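Local coordinates for TTHB210-like domain-containing protein (Thermus thermophilus, PDB 3VG8) that is of unknown function, is controlled by the sigma-E/anti-sigma-E regulatory system, and assembles into a homodecamer, at residues G72-D77 with L99-V104; G31-Y36 with V46-L51; I82-H87 with H94-L99. The protein carries 1 engineered substitution. All coordinates share one frame; numbering follows the deposited sequence.

Contact 1. Residues G72-D77 with L99-V104; sequences GITRID and LVLVSV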
# COMPACT_ATOMS: atom_id res chain seq x y z
N GLY F 72 -12.08 16.56 -35.11
CA GLY F 72 -12.45 15.25 -35.61
C GLY F 72 -13.06 14.43 -34.50
O GLY F 72 -13.28 14.96 -33.40
N ILE F 73 -13.34 13.16 -34.75
CA ILE F 73 -13.92 12.32 -33.72
C ILE F 73 -12.89 12.13 -32.62
O ILE F 73 -11.69 12.03 -32.87
CB ILE F 73 -14.35 10.93 -34.25
CG1 ILE F 73 -13.13 10.01 -34.40
CG2 ILE F 73 -15.08 11.09 -35.58
CD1 ILE F 73 -13.48 8.56 -34.72
N THR F 74 -13.37 12.10 -31.39
CA THR F 74 -12.48 11.95 -30.26
C THR F 74 -13.27 11.71 -29.00
O THR F 74 -14.45 12.03 -28.92
CB THR F 74 -11.65 13.23 -30.04
OG1 THR F 74 -10.75 13.04 -28.93
CG2 THR F 74 -12.57 14.42 -29.73
N ARG F 75 -12.61 11.12 -28.02
CA ARG F 75 -13.24 10.88 -26.75
C ARG F 75 -12.98 12.15 -25.95
O ARG F 75 -12.01 12.86 -26.21
CB ARG F 75 -12.58 9.69 -26.05
CG ARG F 75 -12.78 8.38 -26.78
CD ARG F 75 -11.89 7.27 -26.24
NE ARG F 75 -12.31 5.98 -26.78
CZ ARG F 75 -11.51 4.93 -26.93
NH1 ARG F 75 -12.00 3.80 -27.43
NH2 ARG F 75 -10.23 5.01 -26.60
N ILE F 76 -13.86 12.46 -25.01
CA ILE F 76 -13.64 13.60 -24.15
C ILE F 76 -13.52 12.86 -22.83
O ILE F 76 -14.36 12.03 -22.50
CB ILE F 76 -14.86 14.56 -24.12
CG1 ILE F 76 -15.19 15.02 -25.54
CG2 ILE F 76 -14.54 15.79 -23.27
CD1 ILE F 76 -14.13 15.91 -26.16
N ASP F 77 -12.46 13.12 -22.08
CA ASP F 77 -12.30 12.42 -20.81
C ASP F 77 -12.92 13.17 -19.63
O ASP F 77 -13.63 12.59 -18.79
CB ASP F 77 -10.81 12.16 -20.55
CG ASP F 77 -10.58 11.41 -19.26
OD1 ASP F 77 -10.57 12.02 -18.18
OD2 ASP F 77 -10.42 10.19 -19.35
N LEU F 99 -11.82 21.28 -22.14
CA LEU F 99 -12.34 19.99 -22.59
C LEU F 99 -11.06 19.17 -22.76
O LEU F 99 -10.31 19.37 -23.71
CB LEU F 99 -13.06 20.15 -23.93
CG LEU F 99 -14.54 20.53 -23.84
CD1 LEU F 99 -14.69 21.82 -23.05
CD2 LEU F 99 -15.14 20.68 -25.24
N VAL F 100 -10.81 18.25 -21.83
CA VAL F 100 -9.59 17.45 -21.82
C VAL F 100 -9.78 16.09 -22.47
O VAL F 100 -10.67 15.35 -22.12
CB VAL F 100 -9.05 17.31 -20.37
CG1 VAL F 100 -7.63 16.76 -20.38
CG2 VAL F 100 -9.10 18.69 -19.66
N LEU F 101 -8.92 15.76 -23.42
CA LEU F 101 -9.05 14.54 -24.19
C LEU F 101 -8.30 13.32 -23.68
O LEU F 101 -8.23 12.30 -24.37
CB LEU F 101 -8.68 14.84 -25.64
CG LEU F 101 -9.13 16.25 -26.07
CD1 LEU F 101 -8.77 16.49 -27.52
CD2 LEU F 101 -10.65 16.42 -25.87
N VAL F 102 -7.72 13.43 -22.48
CA VAL F 102 -7.00 12.33 -21.82
C VAL F 102 -7.31 12.42 -20.31
O VAL F 102 -7.81 13.44 -19.83
CB VAL F 102 -5.47 12.43 -22.02
CG1 VAL F 102 -5.10 12.19 -23.47
CG2 VAL F 102 -5.00 13.82 -21.58
N SER F 103 -6.98 11.38 -19.56
CA SER F 103 -7.23 11.36 -18.11
C SER F 103 -6.53 12.54 -17.44
O SER F 103 -5.53 13.05 -17.95
CB SER F 103 -6.69 10.07 -17.50
OG SER F 103 -5.27 10.11 -17.43
N VAL F 104 -7.03 12.94 -16.28
CA VAL F 104 -6.46 14.07 -15.57
C VAL F 104 -5.00 13.83 -15.20
O VAL F 104 -4.20 14.75 -15.22
CB VAL F 104 -7.30 14.45 -14.31
CG1 VAL F 104 -7.34 13.28 -13.31
CG2 VAL F 104 -6.73 15.69 -13.66
O HOH W 1 -9.67 11.96 -15.67

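Contact 2. Residues G31-Y36 with V46-L51; sequences GPFLAY and VFMVPL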
# COMPACT_ATOMS: atom_id res chain seq x y z
N GLY F 31 -11.70 32.01 -28.07
CA GLY F 31 -10.99 30.87 -28.62
C GLY F 31 -11.92 29.89 -29.31
O GLY F 31 -12.81 30.31 -30.03
N PRO F 32 -11.80 28.58 -29.02
CA PRO F 32 -10.88 27.94 -28.09
C PRO F 32 -9.40 27.80 -28.46
O PRO F 32 -9.02 27.83 -29.63
CB PRO F 32 -11.53 26.58 -27.86
CG PRO F 32 -12.04 26.26 -29.22
CD PRO F 32 -12.63 27.57 -29.71
N PHE F 33 -8.58 27.65 -27.42
CA PHE F 33 -7.15 27.43 -27.58
C PHE F 33 -6.95 25.92 -27.58
O PHE F 33 -7.64 25.18 -26.85
CB PHE F 33 -6.37 28.04 -26.42
CG PHE F 33 -6.32 29.53 -26.43
CD1 PHE F 33 -7.47 30.28 -26.20
CD2 PHE F 33 -5.10 30.20 -26.61
CE1 PHE F 33 -7.41 31.67 -26.15
CE2 PHE F 33 -5.03 31.59 -26.56
CZ PHE F 33 -6.18 32.33 -26.34
N LEU F 34 -6.03 25.45 -28.41
CA LEU F 34 -5.74 24.03 -28.49
C LEU F 34 -4.35 23.82 -27.87
O LEU F 34 -3.39 24.48 -28.26
CB LEU F 34 -5.76 23.57 -29.94
CG LEU F 34 -7.03 23.94 -30.72
CD1 LEU F 34 -6.87 23.55 -32.18
CD2 LEU F 34 -8.24 23.22 -30.13
N ALA F 35 -4.26 22.92 -26.90
CA ALA F 35 -2.99 22.64 -26.23
C ALA F 35 -2.48 21.27 -26.63
O ALA F 35 -3.14 20.26 -26.39
CB ALA F 35 -3.16 22.70 -24.71
N TYR F 36 -1.28 21.25 -27.21
CA TYR F 36 -0.65 20.02 -27.66
C TYR F 36 0.51 19.63 -26.76
O TYR F 36 1.13 20.50 -26.13
CB TYR F 36 -0.12 20.22 -29.08
CG TYR F 36 -1.20 20.45 -30.11
CD1 TYR F 36 -1.78 21.72 -30.29
CD2 TYR F 36 -1.70 19.38 -30.87
CE1 TYR F 36 -2.82 21.91 -31.19
CE2 TYR F 36 -2.74 19.57 -31.79
CZ TYR F 36 -3.30 20.83 -31.94
OH TYR F 36 -4.34 21.01 -32.82
N VAL F 46 -9.36 24.73 -24.80
CA VAL F 46 -9.60 25.71 -23.74
C VAL F 46 -10.37 26.98 -24.13
O VAL F 46 -9.91 27.75 -24.97
CB VAL F 46 -8.25 26.13 -23.12
CG1 VAL F 46 -8.46 27.07 -21.95
CG2 VAL F 46 -7.47 24.90 -22.67
N PHE F 47 -11.54 27.20 -23.53
CA PHE F 47 -12.33 28.41 -23.76
C PHE F 47 -11.98 29.41 -22.66
O PHE F 47 -11.88 29.05 -21.49
CB PHE F 47 -13.83 28.12 -23.71
CG PHE F 47 -14.30 27.22 -24.80
CD1 PHE F 47 -14.27 25.84 -24.64
CD2 PHE F 47 -14.71 27.75 -26.02
CE1 PHE F 47 -14.64 25.01 -25.69
CE2 PHE F 47 -15.08 26.92 -27.06
CZ PHE F 47 -15.04 25.55 -26.90
N MSE F 48 -11.80 30.67 -23.03
CA MSE F 48 -11.47 31.73 -22.07
C MSE F 48 -12.68 32.62 -21.87
O MSE F 48 -13.21 33.16 -22.84
CB MSE F 48 -10.37 32.63 -22.62
CG MSE F 48 -9.06 31.95 -22.90
SE MSE F 48 -8.32 31.41 -21.23
CE MSE F 48 -8.18 33.16 -20.38
N VAL F 49 -13.14 32.77 -20.62
CA VAL F 49 -14.27 33.65 -20.35
C VAL F 49 -14.05 34.55 -19.15
O VAL F 49 -13.61 34.10 -18.08
CB VAL F 49 -15.61 32.88 -20.14
CG1 VAL F 49 -15.95 32.08 -21.40
CG2 VAL F 49 -15.53 31.97 -18.94
N PRO F 50 -14.35 35.85 -19.29
CA PRO F 50 -14.17 36.78 -18.16
C PRO F 50 -15.29 36.53 -17.17
O PRO F 50 -16.45 36.35 -17.57
CB PRO F 50 -14.28 38.17 -18.81
CG PRO F 50 -14.18 37.92 -20.31
CD PRO F 50 -14.83 36.57 -20.48
N LEU F 51 -14.95 36.50 -15.90
CA LEU F 51 -15.92 36.28 -14.84
C LEU F 51 -17.01 37.35 -14.89
O LEU F 51 -18.20 37.07 -14.71
CB LEU F 51 -15.21 36.33 -13.47
CG LEU F 51 -16.08 36.16 -12.22
CD1 LEU F 51 -16.83 34.84 -12.27
CD2 LEU F 51 -15.21 36.22 -10.98

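Contact 3. Residues I82-H87 with H94-L99; sequences IPSGPH and HYHIEL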
# COMPACT_ATOMS: atom_id res chain seq x y z
N ILE F 82 -10.87 26.30 -14.45
CA ILE F 82 -9.81 26.89 -13.63
C ILE F 82 -9.84 28.41 -13.63
O ILE F 82 -9.86 29.04 -14.69
CB ILE F 82 -8.41 26.49 -14.18
CG1 ILE F 82 -8.31 24.98 -14.42
CG2 ILE F 82 -7.34 27.02 -13.23
CD1 ILE F 82 -8.35 24.13 -13.18
N PRO F 83 -9.80 29.03 -12.43
CA PRO F 83 -9.83 30.50 -12.34
C PRO F 83 -8.49 31.13 -12.70
O PRO F 83 -7.43 30.58 -12.37
CB PRO F 83 -10.20 30.75 -10.88
CG PRO F 83 -9.58 29.55 -10.15
CD PRO F 83 -9.89 28.39 -11.10
N SER F 84 -8.53 32.28 -13.35
CA SER F 84 -7.31 32.97 -13.76
C SER F 84 -7.37 34.50 -13.74
O SER F 84 -8.24 35.11 -14.37
CB SER F 84 -6.92 32.51 -15.16
OG SER F 84 -5.83 33.27 -15.64
N GLY F 85 -6.43 35.11 -13.02
CA GLY F 85 -6.34 36.56 -12.98
C GLY F 85 -7.05 37.32 -11.87
O GLY F 85 -7.88 36.79 -11.15
N PRO F 86 -6.76 38.62 -11.76
CA PRO F 86 -5.82 39.29 -12.65
C PRO F 86 -4.33 39.12 -12.30
O PRO F 86 -3.97 38.68 -11.22
CB PRO F 86 -6.26 40.75 -12.55
CG PRO F 86 -6.63 40.86 -11.11
CD PRO F 86 -7.41 39.58 -10.85
N HIS F 87 -3.48 39.48 -13.25
CA HIS F 87 -2.03 39.46 -13.08
C HIS F 87 -1.49 40.08 -14.37
O HIS F 87 -2.24 40.33 -15.31
CB HIS F 87 -1.51 38.03 -12.85
CG HIS F 87 -1.88 37.05 -13.92
ND1 HIS F 87 -1.37 37.12 -15.20
CD2 HIS F 87 -2.67 35.95 -13.89
CE1 HIS F 87 -1.84 36.11 -15.91
NE2 HIS F 87 -2.62 35.38 -15.14
N HIS F 94 -10.81 35.68 -14.97
CA HIS F 94 -11.28 34.85 -16.08
C HIS F 94 -11.45 33.41 -15.60
O HIS F 94 -11.08 33.06 -14.47
CB HIS F 94 -10.25 34.82 -17.21
CG HIS F 94 -10.34 35.98 -18.15
ND1 HIS F 94 -10.01 37.26 -17.77
CD2 HIS F 94 -10.74 36.05 -19.44
CE1 HIS F 94 -10.21 38.07 -18.79
NE2 HIS F 94 -10.65 37.36 -19.82
N TYR F 95 -12.05 32.58 -16.46
CA TYR F 95 -12.18 31.17 -16.19
C TYR F 95 -11.75 30.46 -17.47
O TYR F 95 -12.02 30.93 -18.60
CB TYR F 95 -13.60 30.77 -15.78
CG TYR F 95 -13.70 30.43 -14.31
CD1 TYR F 95 -13.42 29.14 -13.83
CD2 TYR F 95 -14.00 31.42 -13.37
CE1 TYR F 95 -13.43 28.86 -12.45
CE2 TYR F 95 -14.01 31.16 -12.02
CZ TYR F 95 -13.73 29.88 -11.56
OH TYR F 95 -13.72 29.66 -10.19
N HIS F 96 -11.00 29.39 -17.30
CA HIS F 96 -10.55 28.59 -18.42
C HIS F 96 -11.47 27.40 -18.40
O HIS F 96 -11.47 26.65 -17.44
CB HIS F 96 -9.11 28.11 -18.22
CG HIS F 96 -8.06 29.16 -18.41
ND1 HIS F 96 -8.11 30.38 -17.77
CD2 HIS F 96 -6.92 29.16 -19.14
CE1 HIS F 96 -7.04 31.09 -18.09
NE2 HIS F 96 -6.30 30.37 -18.92
N ILE F 97 -12.26 27.22 -19.44
CA ILE F 97 -13.13 26.06 -19.48
C ILE F 97 -12.41 25.11 -20.42
O ILE F 97 -12.25 25.38 -21.62
CB ILE F 97 -14.53 26.43 -20.01
CG1 ILE F 97 -15.08 27.64 -19.25
CG2 ILE F 97 -15.46 25.26 -19.82
CD1 ILE F 97 -15.27 27.40 -17.78
N GLU F 98 -11.99 23.99 -19.87
CA GLU F 98 -11.20 23.03 -20.61
C GLU F 98 -11.88 21.69 -20.88
O GLU F 98 -12.43 21.06 -19.98
CB GLU F 98 -9.88 22.80 -19.86
CG GLU F 98 -9.34 24.01 -19.10
CD GLU F 98 -7.89 23.81 -18.63
OE1 GLU F 98 -7.58 22.75 -18.04
OE2 GLU F 98 -7.07 24.73 -18.85
N LEU F 99 -11.82 21.28 -22.14
CA LEU F 99 -12.34 19.99 -22.59
C LEU F 99 -11.06 19.17 -22.76
O LEU F 99 -10.31 19.37 -23.71
CB LEU F 99 -13.06 20.15 -23.93
CG LEU F 99 -14.54 20.53 -23.84
CD1 LEU F 99 -14.69 21.82 -23.05
CD2 LEU F 99 -15.14 20.68 -25.24

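Contact 1. Residues G72-D77 with L99-V104
D77 meets V100, V102 and S103, while I76 meets L101. The backbone N of D77 donates to O of V100 at 2.9 Å, approaching nearly in line with the carbonyl (C=O...N angle 160°). This bond holds the start of the D77 side chain against the turn that follows strand 94-100. CB of D77 lies 3.3 Å from O of V102, and with CG anti to the backbone N (chi1 -179°) the carboxylate is carried on toward S103, whose CA is 3.4 Å from OD1.

Beside this polar patch, CD1 of I76 touches CD2 of L101 at 3.5 Å, the two side chains crossing obliquely. I76 sets out away from L99-V104, but its chi2 of -67° swings CD1 back to the leucine. Branched aliphatic residues suit this buried spot, where L101 also leans on the backbone of R75.

One shell further out, a water donates to OD1 of D77 at 2.7 Å and accepts from N of V104 at 2.9 Å, at the start of helix 104-110. S103 is the N-cap of that helix, its OG bonded to N of Q106, a place that suits a short hydroxyl. OD2 of D77 forms a salt bridge with R69 of a second subunit, and NH2 of R75 reaches O of L101 in a third.

The carboxylate thus faces a helix N terminus and an arginine, both of which would be expected to favour its negative charge, so that one short acidic residue joins turn, helix start and subunit interface.

Contact 2. Residues G31-Y36 with V46-L51
F33 and V46 form an antiparallel hydrogen-bonded pair near the open end of the β-hairpin of strands 33-36 and 42-50. N of F33 donates to O of V46 at 2.8 Å, and N of V46 returns a bond to O of F33 at 2.7 Å, both nearly straight at about 170°. Their side chains share one face of the sheet, CB of F33 lying 4.3 Å from CB of V46. On the same side, the F33 ring leads toward selenomethionine M48 and brings CE1 to 3.7 Å from its CG, the two side chains crossing at a slant.

On the opposite side from F33 and V46, P32 packs on F47. The two side chains run side by side and point the same way, and CB of P32 sits 3.6 Å above one face of the F47 ring, offset toward the rim, in a CH-pi contact. A proline suits this place because its compact ring presents CB, CG and CD to the aromatic ring: CD of P32 also lies 3.7 Å from CE2 of F47. The peptide joining G31 to P32 is cis, and G31 has a positive phi (97°) at which a side chain would jam against the preceding carbonyl O.

The F47 side chain also meets I63 of its own chain and V79 of a second subunit, and an alanine here would probably leave P32 without its aromatic face and open a gap at the interface with V79.

The reciprocal N-H...O bonds of F33 and V46 are the mark of a hydrogen-bonded antiparallel pair, here in the sheet of an α+β protein.

Contact 3. Residues I82-H87 with H94-L99
P83 lies over one face of the Y95 ring, its CA 3.9 Å above the plane and over the centre. CB of P83 makes a CH-pi contact, 4.1 Å from the centroid of the Y95 ring, and the two side chains are set at a slant. The nearest ring atom to this CB is CZ of Y95, at 3.7 Å. The tyrosine suits the place because its broad ring gives the proline a surface while its OH goes on to a hydrogen bond with O of H58 in a second subunit. A proline is tolerated on this side, because P83 and Y95 form a non-hydrogen-bonded antiparallel pair and Y95 asks no N-H of it.

The other face of the sheet carries I82, S84, H94 and H96. CE1 of H96 comes to 3.3 Å from CB of S84 and 3.5 Å from its OG, the imidazole standing obliquely to the serine; a small residue at S84 leaves room for it. H96 has CG beside its own backbone N (chi1 -75°), which brings the ring obliquely beside O of I82 and CB of S84. H94 instead turns the end of its ring away, its ND1 bonded to O of E92, with O of S84 near the ring edge.

The backbone holds these groups in register through four bonds. I82 and H96 exchange a pair, N of H96 to O of I82 measuring 2.9 Å, and S84 and H94 exchange another, with N of H94 to O of S84 at 2.7 Å.

ND1 of H96 is buried without any partner in the model, which is likely to carry some energetic cost, whereas the buried hydroxyl of Y95 is satisfied across a subunit boundary.

Following the chain from the N terminus, contact 2 comes first, pairing strands 33-36 and 42-50 of a hairpin at the end away from their turn. After helix 65-71, contact 1 opens at 72-77 and closes at 99-104; contact 3, the hairpin of strands 78-84 and 94-100, is nested inside that loop. Contacts 1 and 3 share L99 and use strand 94-100 at its two ends. This strand lies between 42-50 and 78-84, so contacts 2 and 3 are neighbours: N of F47 probably bonds to O of I97, and O of V49 to N of Y95. L99 packs on F47, joining contact 1 to contact 2. All three contacts touch the second subunit.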